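Local coordinates for putative lipase (Bacteroides thetaiotaomicron VPI-5482, PDB 3BZW), which probably hydrolyses ester bonds as a lipase of the GDSL (SGNH-hydrolase) family, perhaps with lysophospholipase activity, at the interface of chains A and B. Numbering follows the deposited sequence. Chains: chain A/B, Putative lipase.

Contact 1: the interface of chains A and B. Residues chain A 120-123; chain B 178-181.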
# COMPACT_ATOMS: atom_id res chain seq x y z
N SER A 120 20.77 28.67 -18.84
CA SER A 120 20.13 28.81 -17.55
C SER A 120 21.05 29.59 -16.62
O SER A 120 22.27 29.49 -16.72
CB SER A 120 19.83 27.43 -16.96
OG SER A 120 19.14 27.55 -15.74
N ALA A 121 20.46 30.38 -15.73
CA ALA A 121 21.25 31.18 -14.79
C ALA A 121 20.45 31.43 -13.52
O ALA A 121 19.29 31.82 -13.58
CB ALA A 121 21.64 32.50 -15.43
N HIS A 122 21.09 31.19 -12.39
CA HIS A 122 20.45 31.38 -11.09
C HIS A 122 21.43 32.02 -10.10
O HIS A 122 21.69 31.47 -9.03
CB HIS A 122 19.96 30.02 -10.57
CG HIS A 122 18.97 29.36 -11.48
ND1 HIS A 122 17.62 29.58 -11.39
CD2 HIS A 122 19.16 28.54 -12.54
CE1 HIS A 122 17.00 28.93 -12.36
NE2 HIS A 122 17.92 28.29 -13.07
N GLY A 123 21.96 33.18 -10.48
CA GLY A 123 22.88 33.88 -9.61
C GLY A 123 24.24 34.12 -10.23
O GLY A 123 24.90 35.12 -9.93
N ASP B 178 21.95 38.63 -17.39
CA ASP B 178 22.79 37.46 -17.62
C ASP B 178 22.90 36.48 -16.46
O ASP B 178 23.41 35.38 -16.64
CB ASP B 178 24.20 37.92 -18.02
CG ASP B 178 24.27 38.46 -19.44
OD1 ASP B 178 25.33 39.00 -19.82
OD2 ASP B 178 23.26 38.33 -20.17
N LYS B 179 22.43 36.87 -15.28
CA LYS B 179 22.50 35.98 -14.12
C LYS B 179 21.13 35.48 -13.65
O LYS B 179 21.02 34.86 -12.59
CB LYS B 179 23.23 36.68 -12.97
CG LYS B 179 24.68 37.04 -13.31
CD LYS B 179 25.44 37.60 -12.11
CE LYS B 179 25.11 39.06 -11.85
NZ LYS B 179 25.68 39.97 -12.89
N ASN B 180 20.09 35.74 -14.44
CA ASN B 180 18.75 35.30 -14.09
C ASN B 180 18.05 34.88 -15.38
O ASN B 180 17.34 35.67 -16.00
CB ASN B 180 17.99 36.44 -13.39
CG ASN B 180 16.69 35.99 -12.75
OD1 ASN B 180 16.09 36.72 -11.96
ND2 ASN B 180 16.24 34.79 -13.08
N VAL B 181 18.30 33.64 -15.79
CA VAL B 181 17.73 33.08 -17.01
C VAL B 181 16.94 31.82 -16.66
O VAL B 181 17.50 30.82 -16.22
CB VAL B 181 18.83 32.72 -18.03
CG1 VAL B 181 18.22 32.05 -19.25
CG2 VAL B 181 19.58 33.97 -18.43

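Contact 2: the interface of chains A and B. Residues chain A 116, 132-134; chain B 186-187.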
# COMPACT_ATOMS: atom_id res chain seq x y z
N GLU A 116 18.36 18.05 -23.65
CA GLU A 116 18.66 19.20 -24.49
C GLU A 116 19.60 20.16 -23.77
O GLU A 116 19.68 20.15 -22.54
CB GLU A 116 17.38 19.97 -24.84
CG GLU A 116 16.42 19.26 -25.78
CD GLU A 116 16.98 19.08 -27.18
OE1 GLU A 116 17.70 19.98 -27.65
OE2 GLU A 116 16.68 18.04 -27.81
N LYS A 132 16.23 17.83 -19.36
CA LYS A 132 15.29 17.05 -20.14
C LYS A 132 14.20 18.01 -20.62
O LYS A 132 13.67 18.79 -19.82
CB LYS A 132 14.67 15.94 -19.28
CG LYS A 132 13.70 15.05 -20.04
CD LYS A 132 13.12 13.95 -19.16
CE LYS A 132 14.19 12.97 -18.71
NZ LYS A 132 13.60 11.82 -17.95
N LYS A 133 13.89 17.97 -21.91
CA LYS A 133 12.87 18.84 -22.48
C LYS A 133 11.77 17.99 -23.08
O LYS A 133 12.04 16.96 -23.71
CB LYS A 133 13.48 19.72 -23.58
CG LYS A 133 12.54 20.81 -24.10
CD LYS A 133 13.08 21.47 -25.37
CE LYS A 133 12.37 22.79 -25.68
NZ LYS A 133 10.90 22.63 -25.87
N ARG A 134 10.52 18.40 -22.88
CA ARG A 134 9.39 17.66 -23.42
C ARG A 134 8.73 18.44 -24.56
O ARG A 134 8.71 19.67 -24.56
CB ARG A 134 8.37 17.37 -22.32
CG ARG A 134 7.71 18.60 -21.72
CD ARG A 134 6.86 18.23 -20.52
NE ARG A 134 6.39 19.41 -19.80
CZ ARG A 134 5.76 19.37 -18.63
NH1 ARG A 134 5.53 18.20 -18.04
NH2 ARG A 134 5.37 20.49 -18.04
N SER B 186 8.77 23.60 -20.46
CA SER B 186 8.89 22.34 -21.19
C SER B 186 10.20 21.68 -20.73
O SER B 186 10.52 20.56 -21.12
CB SER B 186 8.93 22.57 -22.71
OG SER B 186 10.16 23.13 -23.14
N TYR B 187 10.94 22.39 -19.87
CA TYR B 187 12.21 21.90 -19.33
C TYR B 187 12.09 21.55 -17.86
O TYR B 187 11.36 22.21 -17.11
CB TYR B 187 13.30 22.98 -19.44
CG TYR B 187 13.73 23.35 -20.84
CD1 TYR B 187 14.68 22.58 -21.53
CD2 TYR B 187 13.21 24.47 -21.48
CE1 TYR B 187 15.09 22.94 -22.82
CE2 TYR B 187 13.61 24.83 -22.76
CZ TYR B 187 14.56 24.06 -23.42
OH TYR B 187 14.96 24.42 -24.69

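Contact 3: the interface of chains A and B. Residues chain A 19-20; chain B 20-22, 260.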
# COMPACT_ATOMS: atom_id res chain seq x y z
N CYS A 19 -26.07 40.75 -4.14
CA CYS A 19 -26.76 39.99 -5.22
C CYS A 19 -25.83 39.72 -6.40
O CYS A 19 -25.52 40.62 -7.18
CB CYS A 19 -27.99 40.77 -5.71
SG CYS A 19 -28.82 40.03 -7.15
N ILE A 20 -25.39 38.47 -6.52
CA ILE A 20 -24.51 38.07 -7.60
C ILE A 20 -25.31 37.61 -8.81
O ILE A 20 -26.29 36.89 -8.68
CB ILE A 20 -23.57 36.92 -7.18
CG1 ILE A 20 -24.41 35.74 -6.69
CG2 ILE A 20 -22.62 37.40 -6.09
CD1 ILE A 20 -23.59 34.51 -6.35
N ILE B 20 -28.67 35.43 -3.16
CA ILE B 20 -27.44 35.08 -2.40
C ILE B 20 -26.33 36.10 -2.63
O ILE B 20 -26.12 36.57 -3.74
CB ILE B 20 -26.92 33.68 -2.80
CG1 ILE B 20 -25.73 33.30 -1.91
CG2 ILE B 20 -26.51 33.67 -4.26
CD1 ILE B 20 -25.17 31.92 -2.19
N GLN B 21 -25.61 36.43 -1.55
CA GLN B 21 -24.53 37.40 -1.61
C GLN B 21 -23.18 36.69 -1.63
O GLN B 21 -23.04 35.59 -1.08
CB GLN B 21 -24.61 38.34 -0.41
CG GLN B 21 -23.54 39.41 -0.36
CD GLN B 21 -23.72 40.36 0.81
OE1 GLN B 21 -22.91 41.26 1.03
NE2 GLN B 21 -24.79 40.16 1.58
N HIS B 22 -22.19 37.31 -2.27
CA HIS B 22 -20.86 36.72 -2.34
C HIS B 22 -20.28 36.62 -0.93
O HIS B 22 -20.17 37.62 -0.22
CB HIS B 22 -19.95 37.57 -3.23
CG HIS B 22 -18.72 36.85 -3.69
ND1 HIS B 22 -17.78 36.34 -2.82
CD2 HIS B 22 -18.29 36.53 -4.93
CE1 HIS B 22 -16.83 35.74 -3.50
NE2 HIS B 22 -17.11 35.84 -4.79
N LEU B 260 -16.62 31.69 -4.72
CA LEU B 260 -18.04 31.68 -4.40
C LEU B 260 -18.42 30.39 -3.67
O LEU B 260 -19.39 30.36 -2.91
CB LEU B 260 -18.86 31.80 -5.69
CG LEU B 260 -20.36 32.00 -5.56
CD1 LEU B 260 -20.65 33.23 -4.71
CD2 LEU B 260 -20.95 32.17 -6.96

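Contact 1: the interface of chains A and B
The methyl of A:Ala121 meets B:Val181 at the apolar middle of this contact, its CB 3.8 Å from the valine CB. The same methyl also lies against the backbone of B:Lys179, with A:Ala121 CB 3.5 Å from the carbonyl carbon, B:Lys179 C. A small residue suits this place, because a methyl can probably lie against both residues without pushing the paired backbones apart. B:Val181 sets CG1 anti to its backbone N (chi1 176°), which points CG2 back towards the alanine methyl and sends CG1 towards the CA of A:Ser120.

Outward from this centre the polar contacts are made by the backbones. A:Ala121 and B:Val181 form a reciprocal antiparallel pair, A:Ala121 N donating to B:Val181 O and B:Val181 N to A:Ala121 O, both at 3.0 Å. The antiparallel pairing continues with A:His122 opposite B:Asn180. A third bond runs from A:Gly123 N to B:Lys179 O at 2.9 Å. Glycine suits the position just after the strand, since its backbone has a positive phi of 121°, readily adopted without a side chain. At the rim the aliphatic part of B:Lys179 lies by the glycine carbonyl, CD 3.4 Å from A:Gly123 O, before the chain bends away.

In the fold, the end of A strand 111-122, part of a projecting two-stranded arm, is paired along its edge with the short antiparallel B strand 180-182, continuing the sheet across the chain boundary.

Contact 2: the interface of chains A and B
B:Ser186 O accepts the backbone N-H of A:Arg134 at 2.8 Å, a nearly straight bond (162° at the hydrogen). The serine side chain makes a second polar link: its hydroxyl OG receives the side-chain amine NZ of A:Lys133 at 2.9 Å. With chi1 at 73°, OG sits between the serine's backbone N and carbonyl carbon, where the lysine tip can meet it. A small hydroxyl residue suits this loop, offering an acceptor while letting its backbone come close to the A strand.

Before reaching that serine, A:Lys133 runs its methylenes over one face of the B:Tyr187 ring. CG lies 3.8 Å from the ring centroid, offset toward the rim, as a CH-pi contact, and A:Lys133 CD comes within 3.6 Å of B:Tyr187 CZ. The chain is extended as far as CE and then bends at its last torsion (chi4 -59°), turning NZ from the phenol end of the ring to the serine. Lysine thus serves twice, with an apolar shaft for the aromatic face and a polar end for the hydroxyl. An alanine in its place would probably leave B:Ser186 OG without its amine partner and take away the methylenes packed over this face of B:Tyr187. Beside it, A:Arg134 lays CG against the serine backbone, 3.5 Å from B:Ser186 O.

A:Lys133 and B:Tyr187 also form an antiparallel beta bridge, so backbone and side chains together fasten A strand 127-136 to a loop of chain B, which probably helps hold the projecting arm against its neighbour in the deposited assembly.

Contact 3: the interface of chains A and B
B:His22 and A:Ile20 meet with their side chains crossing at about a right angle, while the CD1 methyl of B:Leu260 covers one face of the histidine's imidazole, 4.0 Å above the plane and offset toward the rim. That cover comes from within chain B, and it probably helps fix the leucine that A:Ile20 meets. The isoleucine touches the histidine at its CB and backbone N and not at the ring, with A:Ile20 CG2 3.9 Å from each of these B:His22 atoms. A:Ile20 and B:Leu260 instead reach toward each other tip to tip: CD1 of A:Ile20 meets both methyls, CD1 and CD2, of B:Leu260 at 3.6 Å, so a forked leucine suits the place.

Isoleucine suits its role because its branches serve different neighbours. Its chi1 of 57° places CG1 between the backbone N and carbonyl carbon, sending CD1 to the leucine and leaving CG2 for the histidine. The long branch also passes B:Ile20, whose CG2 lies 3.7 Å from CD1 of A:Ile20. Branched aliphatic side chains can pack here without needing polar partners of their own, and A:Ile20 hides 70 Å² of its surface against chain B.

Polar help is slight. Two N-terminal loop segments run beside each other, A:Cys19 being the first modelled residue of chain A and B:Ile20 that of chain B. A:Cys19 adds modest cover, its CA 3.8 Å from B:Ile20 O. That same carbonyl oxygen receives a weak hydrogen bond from the backbone N of A:Ile20, at 3.4 Å.

Contact 1 and contact 2 lie about 18 Å apart between the centres of their C-alpha atoms, whereas contact 3 is about 46 Å from contact 1 and 44 Å from contact 2. Contacts 1 and 2 share A strand 111-122, and its partner strand 127-136 completes an arm that meets B residues 178-187 at two places. Contact 3 instead joins the N-terminal segments, with a short 3-10 helix near the B C terminus. Such spacing would probably limit rocking between the chains. The deposited assembly holds six copies, though the structure alone does not show that this arrangement forms in the cell.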